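Local coordinates for protein inactive dihydropteroate synthase 2 (Mycobacterium tuberculosis, PDB 2VP8) that probably binds the inhibitor dapsone but seems to lack dihydropteroate synthase activity and probably plays no part in folate metabolism, at residues B[44-49]-B[77-82]. Sequence-based numbering, arbitrary orientation.
Sequences IMAIVN and DGADVI
The carboxylate of Asp80 meets the backbone of Ile44 through OD2, which accepts the Ile44 N-H with its anti lone pair (OD2 to N 2.8 Å). Arg41 forms a salt bridge to the same oxygen, and OD1 takes the N-H of Ala38. These three partners fix the carboxylate's rotation. The flat carbonyl of Ile44 is gripped twice. Asp80 N lies in its plane, 2.7 Å from Ile44 O, and Val81 N is tilted 17° out of it. Two residues on from Ile44, Ala46 N donates to Val81 O over 2.7 Å in a nearly straight bond (174°). The strands run parallel, pairing Met45 with Val81 and Ala46 with Ile82.

On one face of the sheet, Met45 extends with CG anti to its backbone N (chi1 175°), then bends at chi3. Its CE rests 3.8 Å from Val81 CG1. On the other face, Ala46 CB touches Ala79 CB at 3.7 Å. Ile82 CD1 reaches Ala46 CB, while its CG2 branch meets Val48 CG2 at 3.8 Å. Ala74 and Val71 of helix 65-76 pack on this face. That helix ends in a Schellman motif at Gly78, whose positive phi turns the chain into strand 81-85. The connection is a beta-alpha-beta crossover between neighbouring parallel strands, the repeating element of the TIM barrel of the pterin-binding family.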
loop_
_atom_site.group_PDB
_atom_site.type_symbol
_atom_site.label_atom_id
_atom_site.label_comp_id
_atom_site.label_asym_id
_atom_site.label_seq_id
_atom_site.Cartn_x
_atom_site.Cartn_y
_atom_site.Cartn_z
ATOM N N ILE B 44 -0.887 -12.404 10.132
ATOM C CA ILE B 44 -1.550 -11.404 10.963
ATOM C C ILE B 44 -1.526 -11.808 12.437
ATOM O O ILE B 44 -1.973 -12.903 12.799
ATOM C CB ILE B 44 -3.017 -11.231 10.548
ATOM C CG1 ILE B 44 -3.127 -10.895 9.054
ATOM C CG2 ILE B 44 -3.699 -10.164 11.426
ATOM C CD1 ILE B 44 -4.512 -11.128 8.477
ATOM N N MET B 45 -0.999 -10.918 13.274
ATOM C CA MET B 45 -1.061 -11.050 14.725
ATOM C C MET B 45 -2.173 -10.129 15.242
ATOM O O MET B 45 -2.104 -8.913 15.096
ATOM C CB MET B 45 0.287 -10.693 15.344
ATOM C CG MET B 45 0.311 -10.685 16.848
ATOM S SD MET B 45 1.861 -10.032 17.521
ATOM C CE MET B 45 2.779 -11.553 17.736
ATOM N N ALA B 46 -3.209 -10.727 15.821
ATOM C CA ALA B 46 -4.370 -9.991 16.295
ATOM C C ALA B 46 -4.217 -9.631 17.769
ATOM O O ALA B 46 -4.056 -10.512 18.611
ATOM C CB ALA B 46 -5.599 -10.820 16.089
ATOM N N ILE B 47 -4.261 -8.337 18.070
ATOM C CA ILE B 47 -4.175 -7.853 19.442
ATOM C C ILE B 47 -5.501 -8.068 20.173
ATOM O O ILE B 47 -6.531 -7.524 19.783
ATOM C CB ILE B 47 -3.809 -6.345 19.487
ATOM C CG1 ILE B 47 -2.463 -6.092 18.808
ATOM C CG2 ILE B 47 -3.806 -5.825 20.927
ATOM C CD1 ILE B 47 -2.138 -4.632 18.592
ATOM N N VAL B 48 -5.470 -8.858 21.240
ATOM C CA VAL B 48 -6.647 -9.052 22.076
ATOM C C VAL B 48 -6.326 -8.720 23.530
ATOM O O VAL B 48 -5.439 -9.319 24.132
ATOM C CB VAL B 48 -7.214 -10.488 21.951
ATOM C CG1 VAL B 48 -8.324 -10.724 22.964
ATOM C CG2 VAL B 48 -7.745 -10.720 20.554
ATOM N N ASN B 49 -7.060 -7.757 24.080
ATOM C CA ASN B 49 -6.929 -7.368 25.481
ATOM C C ASN B 49 -8.124 -7.804 26.325
ATOM O O ASN B 49 -9.260 -7.807 25.853
ATOM C CB ASN B 49 -6.770 -5.850 25.587
ATOM C CG ASN B 49 -5.526 -5.344 24.877
ATOM O OD1 ASN B 49 -4.424 -5.844 25.105
ATOM N ND2 ASN B 49 -5.697 -4.341 24.018
ATOM N N ASP B 77 -11.504 -14.098 10.847
ATOM C CA ASP B 77 -11.029 -13.201 9.816
ATOM C C ASP B 77 -9.608 -13.552 9.404
ATOM O O ASP B 77 -8.988 -12.833 8.614
ATOM C CB ASP B 77 -11.109 -11.752 10.303
ATOM C CG ASP B 77 -12.533 -11.233 10.368
ATOM O OD1 ASP B 77 -13.471 -11.984 10.030
ATOM O OD2 ASP B 77 -12.722 -10.071 10.763
ATOM N N GLY B 78 -9.090 -14.647 9.959
ATOM C CA GLY B 78 -7.824 -15.223 9.514
ATOM C C GLY B 78 -6.576 -14.771 10.243
ATOM O O GLY B 78 -5.490 -14.734 9.649
ATOM N N ALA B 79 -6.717 -14.424 11.521
ATOM C CA ALA B 79 -5.551 -14.103 12.350
ATOM C C ALA B 79 -4.672 -15.340 12.484
ATOM O O ALA B 79 -5.166 -16.450 12.730
ATOM C CB ALA B 79 -5.973 -13.611 13.715
ATOM N N ASP B 80 -3.371 -15.151 12.311
ATOM C CA ASP B 80 -2.442 -16.265 12.381
ATOM C C ASP B 80 -1.917 -16.404 13.794
ATOM O O ASP B 80 -1.587 -17.503 14.239
ATOM C CB ASP B 80 -1.311 -16.051 11.395
ATOM C CG ASP B 80 -1.797 -16.039 9.974
ATOM O OD1 ASP B 80 -2.207 -17.122 9.481
ATOM O OD2 ASP B 80 -1.789 -14.950 9.360
ATOM N N VAL B 81 -1.851 -15.268 14.487
ATOM C CA VAL B 81 -1.462 -15.216 15.879
ATOM C C VAL B 81 -2.505 -14.401 16.630
ATOM O O VAL B 81 -2.983 -13.395 16.125
ATOM C CB VAL B 81 -0.074 -14.567 16.045
ATOM C CG1 VAL B 81 0.316 -14.482 17.510
ATOM C CG2 VAL B 81 0.987 -15.347 15.270
ATOM N N ILE B 82 -2.878 -14.863 17.819
ATOM C CA ILE B 82 -3.647 -14.058 18.745
ATOM C C ILE B 82 -2.672 -13.596 19.811
ATOM O O ILE B 82 -2.076 -14.404 20.524
ATOM C CB ILE B 82 -4.824 -14.846 19.395
ATOM C CG1 ILE B 82 -5.712 -15.501 18.329
ATOM C CG2 ILE B 82 -5.660 -13.939 20.306
ATOM C CD1 ILE B 82 -6.406 -14.526 17.410
#